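Local coordinates for protein glucanase (Clostridium thermocellum, PDB 5GXX) that probably hydrolyses internal beta-1,4-glucosidic bonds of cellulose as a family 9 endoglucanase of the cellulosome, at residues Y486-Y497 with T562-S572; S511-P519 with I530-I540. The protein carries 1 engineered substitution. One frame throughout, in Å; residues are numbered along the deposited sequence.

Contact 1 (Y486-Y497 with T562-S572); sequences YMDLTEVFEAGY and TKFWDPTNDFS. With CA (calcium ion), chain D.
Phe564 is the main bump of this contact. Its ring fills a hollow on segment 486-497 formed by Glu491, Val492, Ala495 and Tyr497. Phe564 CE2 lies over one face of the Tyr497 ring, 3.3 Å from Tyr497 CD1, with the ring planes 36° apart. Phe564 CD2 meets the Ala495 methyl, and Phe564 CE1 meets Val492 CG2 at 3.7 Å. Phe564 CG sits between its own backbone N and carbonyl carbon (chi1 62°), which turns the ring towards the helix. Beside it, Trp565 CZ3 meets Leu489 CD2 and Val492 CG2. Met487 SD touches Trp565 CH2 at the ring edge, a Met-aromatic contact.

A calcium ion of the cellulose-binding domain lies between the two segments. Its ligands are Asp488 O, both oxygens of Glu491, Asp566 O, Asn569 OD1, Asp570 OD1 and a water. The Glu491 carboxylate binds unevenly: OE2 is 2.3 Å from the calcium, OE1 2.8 Å. The Glu491 chain bends at chi2 (-85°), which brings the carboxylate back to the metal. Its oxygens also take N-H groups from the other segment, Glu491 OE2 from Asp566 N at 3.1 Å and Glu491 OE1 from Asn569 ND2 at 3.2 Å. Asp570 OD1 accepts from Asp488 N, above its carboxylate plane. The calcium probably offsets much of the negative charge gathered here.

At the far end Ser572 OG accepts a nearly straight bond from Tyr486 N, 2.8 Å long, and Ser572 N donates to Tyr486 O. Ser572 OG is also bonded to Tyr585 O. The site thus ties the end of strand 481-488 and helix 490-494 to the loop between strands 549-557 and 581-583. Strand 527-534 flanks Asp488 and Leu489, while Ile556 of strand 549-557 packs on Met487 and Trp565.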
loop_
_atom_site.group_PDB
_atom_site.type_symbol
_atom_site.label_atom_id
_atom_site.label_comp_id
_atom_site.label_asym_id
_atom_site.label_seq_id
_atom_site.Cartn_x
_atom_site.Cartn_y
_atom_site.Cartn_z
ATOM N N TYR A 486 19.675 23.625 8.989
ATOM C CA TYR A 486 20.530 24.798 8.881
ATOM C C TYR A 486 21.452 24.762 7.669
ATOM O O TYR A 486 22.059 23.731 7.363
ATOM C CB TYR A 486 21.421 24.931 10.124
ATOM C CG TYR A 486 20.700 25.079 11.437
ATOM C CD1 TYR A 486 20.298 26.333 11.897
ATOM C CD2 TYR A 486 20.459 23.972 12.237
ATOM C CE1 TYR A 486 19.649 26.482 13.117
ATOM C CE2 TYR A 486 19.816 24.115 13.457
ATOM C CZ TYR A 486 19.413 25.368 13.886
ATOM O OH TYR A 486 18.774 25.489 15.101
ATOM N N MET A 487 21.582 25.924 7.038
ATOM C CA MET A 487 22.387 26.107 5.836
ATOM C C MET A 487 23.301 27.317 5.979
ATOM O O MET A 487 22.977 28.258 6.704
ATOM C CB MET A 487 21.468 26.381 4.645
ATOM C CG MET A 487 20.430 25.314 4.408
ATOM S SD MET A 487 19.092 25.982 3.403
ATOM C CE MET A 487 17.996 26.666 4.655
ATOM N N ASP A 488 24.406 27.296 5.238
ATOM C CA ASP A 488 25.256 28.465 5.060
ATOM C C ASP A 488 25.000 28.961 3.637
ATOM O O ASP A 488 25.223 28.233 2.673
ATOM C CB ASP A 488 26.725 28.081 5.266
ATOM C CG ASP A 488 27.667 29.273 5.207
ATOM O OD1 ASP A 488 27.320 30.289 4.576
ATOM O OD2 ASP A 488 28.761 29.191 5.808
ATOM N N LEU A 489 24.506 30.189 3.526
ATOM C CA LEU A 489 24.136 30.748 2.227
ATOM C C LEU A 489 25.188 31.709 1.683
ATOM O O LEU A 489 24.894 32.503 0.785
ATOM C CB LEU A 489 22.764 31.426 2.306
ATOM C CG LEU A 489 21.558 30.537 2.661
ATOM C CD1 LEU A 489 20.274 31.339 2.509
ATOM C CD2 LEU A 489 21.493 29.267 1.830
ATOM N N THR A 490 26.416 31.604 2.190
ATOM C CA THR A 490 27.522 32.445 1.721
ATOM C C THR A 490 27.688 32.395 0.202
ATOM O O THR A 490 27.831 33.442 -0.428
ATOM C CB THR A 490 28.873 32.085 2.379
ATOM O OG1 THR A 490 28.786 32.315 3.789
ATOM C CG2 THR A 490 30.008 32.957 1.836
ATOM N N GLU A 491 27.671 31.190 -0.366
ATOM C CA GLU A 491 27.872 31.002 -1.806
ATOM C C GLU A 491 26.735 31.558 -2.663
ATOM O O GLU A 491 26.927 31.846 -3.849
ATOM C CB GLU A 491 28.118 29.527 -2.138
ATOM C CG GLU A 491 26.878 28.633 -2.119
ATOM C CD GLU A 491 26.525 28.090 -0.743
ATOM O OE1 GLU A 491 27.239 28.391 0.239
ATOM O OE2 GLU A 491 25.526 27.340 -0.663
ATOM N N VAL A 492 25.558 31.707 -2.060
ATOM C CA VAL A 492 24.394 32.258 -2.739
ATOM C C VAL A 492 24.636 33.747 -2.945
ATOM O O VAL A 492 24.519 34.259 -4.059
ATOM C CB VAL A 492 23.110 32.034 -1.915
ATOM C CG1 VAL A 492 21.912 32.706 -2.569
ATOM C CG2 VAL A 492 22.858 30.547 -1.729
ATOM N N PHE A 493 25.002 34.435 -1.870
ATOM C CA PHE A 493 25.253 35.874 -1.920
ATOM C C PHE A 493 26.456 36.220 -2.793
ATOM O O PHE A 493 26.428 37.213 -3.520
ATOM C CB PHE A 493 25.429 36.424 -0.502
ATOM C CG PHE A 493 24.293 36.082 0.424
ATOM C CD1 PHE A 493 22.974 36.205 0.005
ATOM C CD2 PHE A 493 24.544 35.642 1.715
ATOM C CE1 PHE A 493 21.920 35.876 0.853
ATOM C CE2 PHE A 493 23.501 35.327 2.574
ATOM C CZ PHE A 493 22.185 35.443 2.145
ATOM N N GLU A 494 27.497 35.392 -2.736
ATOM C CA GLU A 494 28.703 35.644 -3.526
ATOM C C GLU A 494 28.485 35.505 -5.031
ATOM O O GLU A 494 29.154 36.181 -5.809
ATOM C CB GLU A 494 29.871 34.771 -3.057
ATOM C CG GLU A 494 30.529 35.317 -1.793
ATOM C CD GLU A 494 31.477 34.339 -1.117
ATOM O OE1 GLU A 494 31.443 33.130 -1.441
ATOM O OE2 GLU A 494 32.254 34.784 -0.243
ATOM N N ALA A 495 27.566 34.625 -5.425
ATOM C CA ALA A 495 27.146 34.464 -6.817
ATOM C C ALA A 495 26.170 35.549 -7.280
ATOM O O ALA A 495 25.785 35.586 -8.455
ATOM C CB ALA A 495 26.543 33.083 -7.023
ATOM N N GLY A 496 25.770 36.426 -6.361
ATOM C CA GLY A 496 24.928 37.582 -6.676
ATOM C C GLY A 496 23.444 37.343 -6.475
ATOM O O GLY A 496 22.603 38.109 -6.954
ATOM N N TYR A 497 23.118 36.266 -5.764
ATOM C CA TYR A 497 21.727 35.904 -5.521
ATOM C C TYR A 497 21.335 36.246 -4.089
ATOM O O TYR A 497 22.195 36.635 -3.291
ATOM C CB TYR A 497 21.505 34.420 -5.821
ATOM C CG TYR A 497 21.568 34.116 -7.300
ATOM C CD1 TYR A 497 22.789 34.004 -7.955
ATOM C CD2 TYR A 497 20.399 33.959 -8.045
ATOM C CE1 TYR A 497 22.847 33.740 -9.322
ATOM C CE2 TYR A 497 20.447 33.692 -9.403
ATOM C CZ TYR A 497 21.673 33.588 -10.036
ATOM O OH TYR A 497 21.717 33.314 -11.384
ATOM N N THR A 562 21.507 27.375 -12.446
ATOM C CA THR A 562 22.588 27.940 -11.639
ATOM C C THR A 562 23.570 26.872 -11.156
ATOM O O THR A 562 23.229 25.690 -11.091
ATOM C CB THR A 562 22.073 28.782 -10.454
ATOM O OG1 THR A 562 21.345 27.947 -9.545
ATOM C CG2 THR A 562 21.188 29.908 -10.950
ATOM N N LYS A 563 24.791 27.300 -10.850
ATOM C CA LYS A 563 25.893 26.381 -10.571
ATOM C C LYS A 563 26.595 26.677 -9.246
ATOM O O LYS A 563 27.691 26.170 -8.997
ATOM C CB LYS A 563 26.917 26.387 -11.716
ATOM C CG LYS A 563 26.342 26.224 -13.121
ATOM C CD LYS A 563 25.909 24.800 -13.411
ATOM C CE LYS A 563 25.357 24.706 -14.824
ATOM N NZ LYS A 563 24.952 23.316 -15.135
ATOM N N PHE A 564 25.959 27.465 -8.381
ATOM C CA PHE A 564 26.587 27.893 -7.131
ATOM C C PHE A 564 26.224 27.089 -5.885
ATOM O O PHE A 564 27.003 27.089 -4.933
ATOM C CB PHE A 564 26.354 29.384 -6.857
ATOM C CG PHE A 564 24.909 29.765 -6.693
ATOM C CD1 PHE A 564 24.236 29.523 -5.501
ATOM C CD2 PHE A 564 24.219 30.371 -7.731
ATOM C CE1 PHE A 564 22.909 29.882 -5.356
ATOM C CE2 PHE A 564 22.898 30.749 -7.596
ATOM C CZ PHE A 564 22.236 30.500 -6.400
ATOM N N TRP A 565 25.067 26.429 -5.880
ATOM C CA TRP A 565 24.548 25.797 -4.657
ATOM C C TRP A 565 25.598 24.881 -4.044
ATOM O O TRP A 565 26.130 24.008 -4.724
ATOM C CB TRP A 565 23.269 25.019 -4.977
ATOM C CG TRP A 565 22.581 24.453 -3.758
ATOM C CD1 TRP A 565 22.501 23.140 -3.401
ATOM C CD2 TRP A 565 21.871 25.193 -2.761
ATOM N NE1 TRP A 565 21.791 23.016 -2.227
ATOM C CE2 TRP A 565 21.396 24.261 -1.812
ATOM C CE3 TRP A 565 21.611 26.557 -2.562
ATOM C CZ2 TRP A 565 20.667 24.648 -0.681
ATOM C CZ3 TRP A 565 20.875 26.941 -1.448
ATOM C CH2 TRP A 565 20.415 25.985 -0.517
ATOM N N ASP A 566 25.896 25.080 -2.761
ATOM C CA ASP A 566 26.922 24.276 -2.094
ATOM C C ASP A 566 26.420 23.758 -0.745
ATOM O O ASP A 566 26.453 24.483 0.247
ATOM C CB ASP A 566 28.217 25.085 -1.938
ATOM C CG ASP A 566 29.351 24.276 -1.325
ATOM O OD1 ASP A 566 29.264 23.031 -1.263
ATOM O OD2 ASP A 566 30.344 24.899 -0.899
ATOM N N PRO A 567 25.930 22.508 -0.710
ATOM C CA PRO A 567 25.445 21.964 0.560
ATOM C C PRO A 567 26.573 21.584 1.518
ATOM O O PRO A 567 26.312 21.422 2.712
ATOM C CB PRO A 567 24.684 20.711 0.129
ATOM C CG PRO A 567 25.403 20.259 -1.121
ATOM C CD PRO A 567 25.760 21.549 -1.818
ATOM N N THR A 568 27.794 21.435 1.002
ATOM C CA THR A 568 28.946 20.962 1.781
ATOM C C THR A 568 29.393 21.906 2.901
ATOM O O THR A 568 30.207 21.522 3.743
ATOM C CB THR A 568 30.157 20.556 0.890
ATOM O OG1 THR A 568 30.856 21.722 0.437
ATOM C CG2 THR A 568 29.726 19.717 -0.306
ATOM N N ASN A 569 28.867 23.126 2.935
ATOM C CA ASN A 569 29.131 24.021 4.063
ATOM C C ASN A 569 27.902 24.263 4.941
ATOM O O ASN A 569 27.895 25.166 5.783
ATOM C CB ASN A 569 29.792 25.340 3.617
ATOM C CG ASN A 569 28.894 26.202 2.733
ATOM O OD1 ASN A 569 27.682 25.980 2.628
ATOM N ND2 ASN A 569 29.494 27.211 2.097
ATOM N N ASP A 570 26.864 23.455 4.727
ATOM C CA ASP A 570 25.610 23.589 5.464
ATOM C C ASP A 570 25.654 22.730 6.723
ATOM O O ASP A 570 25.993 21.547 6.652
ATOM C CB ASP A 570 24.430 23.175 4.591
ATOM C CG ASP A 570 24.223 24.103 3.405
ATOM O OD1 ASP A 570 24.951 25.122 3.246
ATOM O OD2 ASP A 570 23.306 23.793 2.613
ATOM N N PHE A 571 25.348 23.347 7.863
ATOM C CA PHE A 571 25.432 22.690 9.172
ATOM C C PHE A 571 24.655 21.372 9.218
ATOM O O PHE A 571 25.146 20.362 9.719
ATOM C CB PHE A 571 24.957 23.641 10.273
ATOM C CG PHE A 571 24.960 23.038 11.664
ATOM C CD1 PHE A 571 23.849 22.359 12.145
ATOM C CD2 PHE A 571 26.070 23.174 12.492
ATOM C CE1 PHE A 571 23.848 21.819 13.427
ATOM C CE2 PHE A 571 26.084 22.635 13.771
ATOM C CZ PHE A 571 24.969 21.955 14.239
ATOM N N SER A 572 23.447 21.356 8.660
ATOM C CA SER A 572 22.626 20.156 8.748
ATOM C C SER A 572 22.897 19.080 7.702
ATOM O O SER A 572 22.364 17.983 7.802
ATOM C CB SER A 572 21.153 20.543 8.773
ATOM O OG SER A 572 20.913 21.326 9.917
HETATM CA CA CA D . 25.732 26.347 1.425
HETATM O O HOH W 1 28.979 27.727 7.861
HETATM O O HOH W 2 23.500 25.836 0.771
#

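Contact 2 (S511-P519 with I530-I540); sequences SGMDVEISP and IKISYIDGTNI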
loop_
_atom_site.group_PDB
_atom_site.type_symbol
_atom_site.label_atom_id
_atom_site.label_comp_id
_atom_site.label_asym_id
_atom_site.label_seq_id
_atom_site.Cartn_x
_atom_site.Cartn_y
_atom_site.Cartn_z
ATOM N N SER A 511 0.840 10.878 5.261
ATOM C CA SER A 511 -0.564 11.089 5.593
ATOM C C SER A 511 -0.862 11.153 7.097
ATOM O O SER A 511 -0.394 10.314 7.864
ATOM C CB SER A 511 -1.406 9.982 4.959
ATOM O OG SER A 511 -2.780 10.231 5.170
ATOM N N GLY A 512 -1.678 12.132 7.480
ATOM C CA GLY A 512 -2.134 12.327 8.852
ATOM C C GLY A 512 -1.171 13.060 9.763
ATOM O O GLY A 512 -1.384 13.139 10.975
ATOM N N MET A 513 -0.087 13.572 9.195
ATOM C CA MET A 513 0.901 14.320 9.967
ATOM C C MET A 513 0.839 15.793 9.555
ATOM O O MET A 513 1.552 16.222 8.640
ATOM C CB MET A 513 2.300 13.714 9.814
ATOM C CG MET A 513 2.414 12.249 10.248
ATOM S SD MET A 513 2.123 12.040 12.022
ATOM C CE MET A 513 2.549 10.306 12.254
ATOM N N ASP A 514 -0.062 16.547 10.192
ATOM C CA ASP A 514 -0.268 17.974 9.907
ATOM C C ASP A 514 1.047 18.726 10.146
ATOM O O ASP A 514 1.545 18.734 11.279
ATOM C CB ASP A 514 -1.390 18.497 10.820
ATOM C CG ASP A 514 -1.864 19.909 10.476
ATOM O OD1 ASP A 514 -1.984 20.276 9.280
ATOM O OD2 ASP A 514 -2.169 20.665 11.426
ATOM N N VAL A 515 1.616 19.337 9.102
ATOM C CA VAL A 515 2.968 19.881 9.155
ATOM C C VAL A 515 3.069 21.230 8.438
ATOM O O VAL A 515 2.367 21.489 7.462
ATOM C CB VAL A 515 3.980 18.882 8.542
ATOM C CG1 VAL A 515 3.714 18.672 7.055
ATOM C CG2 VAL A 515 5.430 19.295 8.766
ATOM N N GLU A 516 3.946 22.093 8.936
ATOM C CA GLU A 516 4.303 23.312 8.224
ATOM C C GLU A 516 5.820 23.447 8.135
ATOM O O GLU A 516 6.558 22.905 8.966
ATOM C CB GLU A 516 3.638 24.550 8.828
ATOM C CG GLU A 516 4.020 24.778 10.276
ATOM C CD GLU A 516 3.675 26.156 10.824
ATOM O OE1 GLU A 516 3.407 27.105 10.052
ATOM O OE2 GLU A 516 3.703 26.288 12.066
ATOM N N ILE A 517 6.269 24.118 7.081
ATOM C CA ILE A 517 7.678 24.457 6.915
ATOM C C ILE A 517 7.777 25.969 6.919
ATOM O O ILE A 517 7.048 26.642 6.189
ATOM C CB ILE A 517 8.309 23.895 5.618
ATOM C CG1 ILE A 517 8.058 22.389 5.478
ATOM C CG2 ILE A 517 9.810 24.197 5.612
ATOM C CD1 ILE A 517 8.655 21.781 4.216
ATOM N N SER A 518 8.667 26.506 7.745
ATOM C CA SER A 518 8.810 27.953 7.819
ATOM C C SER A 518 9.488 28.477 6.555
ATOM O O SER A 518 10.134 27.706 5.837
ATOM C CB SER A 518 9.665 28.335 9.025
ATOM O OG SER A 518 11.030 28.046 8.792
ATOM N N PRO A 519 9.365 29.792 6.295
ATOM C CA PRO A 519 10.245 30.388 5.297
ATOM C C PRO A 519 11.693 30.294 5.782
ATOM O O PRO A 519 11.938 30.013 6.960
ATOM C CB PRO A 519 9.788 31.856 5.231
ATOM C CG PRO A 519 8.482 31.927 5.958
ATOM C CD PRO A 519 8.451 30.770 6.912
ATOM N N ILE A 530 15.375 26.452 7.952
ATOM C CA ILE A 530 13.934 26.236 7.945
ATOM C C ILE A 530 13.617 25.384 9.163
ATOM O O ILE A 530 14.446 24.578 9.615
ATOM C CB ILE A 530 13.402 25.585 6.642
ATOM C CG1 ILE A 530 14.048 24.219 6.381
ATOM C CG2 ILE A 530 13.585 26.558 5.480
ATOM C CD1 ILE A 530 13.415 23.413 5.230
ATOM N N LYS A 531 12.436 25.635 9.710
ATOM C CA LYS A 531 11.909 24.828 10.793
ATOM C C LYS A 531 10.740 24.047 10.210
ATOM O O LYS A 531 9.872 24.624 9.552
ATOM C CB LYS A 531 11.393 25.710 11.931
ATOM C CG LYS A 531 10.728 24.896 13.042
ATOM C CD LYS A 531 10.291 25.781 14.202
ATOM C CE LYS A 531 11.463 26.228 15.071
ATOM N NZ LYS A 531 12.264 25.078 15.592
ATOM N N ILE A 532 10.724 22.751 10.507
ATOM C CA ILE A 532 9.633 21.839 10.164
ATOM C C ILE A 532 8.876 21.604 11.468
ATOM O O ILE A 532 9.466 21.102 12.424
ATOM C CB ILE A 532 10.191 20.494 9.618
ATOM C CG1 ILE A 532 10.892 20.618 8.248
ATOM C CG2 ILE A 532 9.082 19.475 9.470
ATOM C CD1 ILE A 532 12.125 21.504 8.206
ATOM N N SER A 533 7.603 21.998 11.522
ATOM C CA SER A 533 6.783 21.888 12.734
ATOM C C SER A 533 5.604 20.941 12.535
ATOM O O SER A 533 4.872 21.067 11.549
ATOM C CB SER A 533 6.225 23.263 13.135
ATOM O OG SER A 533 7.283 24.157 13.445
ATOM N N TYR A 534 5.386 20.017 13.467
ATOM C CA TYR A 534 4.205 19.158 13.441
ATOM C C TYR A 534 3.241 19.730 14.450
ATOM O O TYR A 534 3.559 19.826 15.641
ATOM C CB TYR A 534 4.541 17.703 13.756
ATOM C CG TYR A 534 5.246 17.089 12.576
ATOM C CD1 TYR A 534 4.517 16.554 11.517
ATOM C CD2 TYR A 534 6.634 17.100 12.490
ATOM C CE1 TYR A 534 5.164 16.013 10.412
ATOM C CE2 TYR A 534 7.295 16.563 11.389
ATOM C CZ TYR A 534 6.550 16.031 10.350
ATOM O OH TYR A 534 7.197 15.487 9.262
ATOM N N ILE A 535 2.088 20.150 13.950
ATOM C CA ILE A 535 1.150 20.934 14.741
ATOM C C ILE A 535 0.553 20.071 15.847
ATOM O O ILE A 535 0.406 20.526 16.989
ATOM C CB ILE A 535 0.044 21.530 13.852
ATOM C CG1 ILE A 535 0.602 22.537 12.831
ATOM C CG2 ILE A 535 -1.076 22.120 14.704
ATOM C CD1 ILE A 535 1.502 23.629 13.373
ATOM N N ASP A 536 0.239 18.820 15.524
ATOM C CA ASP A 536 -0.093 17.872 16.578
ATOM C C ASP A 536 0.929 16.753 16.638
ATOM O O ASP A 536 0.694 15.631 16.172
ATOM C CB ASP A 536 -1.510 17.319 16.425
ATOM C CG ASP A 536 -1.924 16.430 17.591
ATOM O OD1 ASP A 536 -1.154 16.293 18.573
ATOM O OD2 ASP A 536 -3.009 15.819 17.493
ATOM N N GLY A 537 2.066 17.071 17.241
ATOM C CA GLY A 537 3.130 16.092 17.335
ATOM C C GLY A 537 2.773 14.855 18.138
ATOM O O GLY A 537 3.545 13.907 18.100
ATOM N N THR A 538 1.656 14.829 18.870
ATOM C CA THR A 538 1.340 13.615 19.626
ATOM C C THR A 538 1.032 12.442 18.695
ATOM O O THR A 538 1.046 11.280 19.115
ATOM C CB THR A 538 0.164 13.778 20.607
ATOM O OG1 THR A 538 -1.051 13.961 19.867
ATOM C CG2 THR A 538 0.391 14.955 21.564
ATOM N N ASN A 539 0.763 12.764 17.429
ATOM C CA ASN A 539 0.524 11.721 16.435
ATOM C C ASN A 539 1.795 11.009 16.018
ATOM O O ASN A 539 1.731 10.009 15.313
ATOM C CB ASN A 539 -0.129 12.324 15.193
ATOM C CG ASN A 539 -1.575 12.682 15.426
ATOM O OD1 ASN A 539 -2.088 13.666 14.891
ATOM N ND2 ASN A 539 -2.239 11.895 16.257
ATOM N N ILE A 540 2.935 11.555 16.429
ATOM C CA ILE A 540 4.201 10.849 16.299
ATOM C C ILE A 540 4.369 10.161 17.646
ATOM O O ILE A 540 4.632 10.811 18.651
ATOM C CB ILE A 540 5.386 11.801 15.993
ATOM C CG1 ILE A 540 5.067 12.706 14.794
ATOM C CG2 ILE A 540 6.665 10.978 15.744
ATOM C CD1 ILE A 540 6.133 13.772 14.580
HETATM O O HOH W 3 1.085 17.130 13.407
#
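Val515 and Tyr534 form a non-hydrogen-bonded pair of an antiparallel beta hairpin, their side chains side by side. From Val515 CB the path starts 3.6 Å from Tyr534 CE1. Val515 CG2 then stands over the Tyr534 ring, 3.9 Å from its centroid, in a CH-pi contact. Val515 CG1 takes the place between backbone N and carbonyl carbon (chi1 65°), which leaves CG2 opposite the N and over the ring. The same CG2 methyl touches Ile532 CG2 at 3.7 Å and lies 3.3 Å from Ser533 O. Ile540 CD1 covers the opposite face of the ring, which is thus held between two aliphatic groups.

Glu516 and Ser533 are the hydrogen-bonded pair. Glu516 N donates to Ser533 O at 3.0 Å and Ser533 N returns a bond to Glu516 O at 2.9 Å. Further along, Ser518 OG accepts from Lys531 N at 2.9 Å and donates to Pro519 O. At the other end Met513 CE rests against Asn539 O, and a water links Asp514 O to Asp536 N.

Strand 515-524 is the outermost strand, within this chain, of a sheet of the cellulose-binding domain. Glu516 OE2 forms a salt bridge with Lys503 of the second subunit, and Asp514 OD1 bonds Thr505 of that subunit. Strand 481-488 borders strand 527-534 on its other side. Ile530, Ile532 and Tyr534 pack on strand 549-557, while Ile517 packs on strand 503-506.

Overall arrangement
The two contacts lie about 26 Å apart, centre to centre, on the same side of the chain's centre. Both segments of contact 2 fall between the two segments of contact 1: segment 486-497 comes first, then 511-519 and 530-540, then 562-572. Strand 481-488, which ends in contact 1, pairs with strand 527-534 of contact 2 in an antiparallel sheet. The contacts touch where Met487 CE packs 4.2 Å from Ile530 N. The first segment of each belongs to the cellulose-binding domain. The calcium site fastens a loop at one end of strand 481-488, while the hairpin brings the sheet's outer strand to the second subunit.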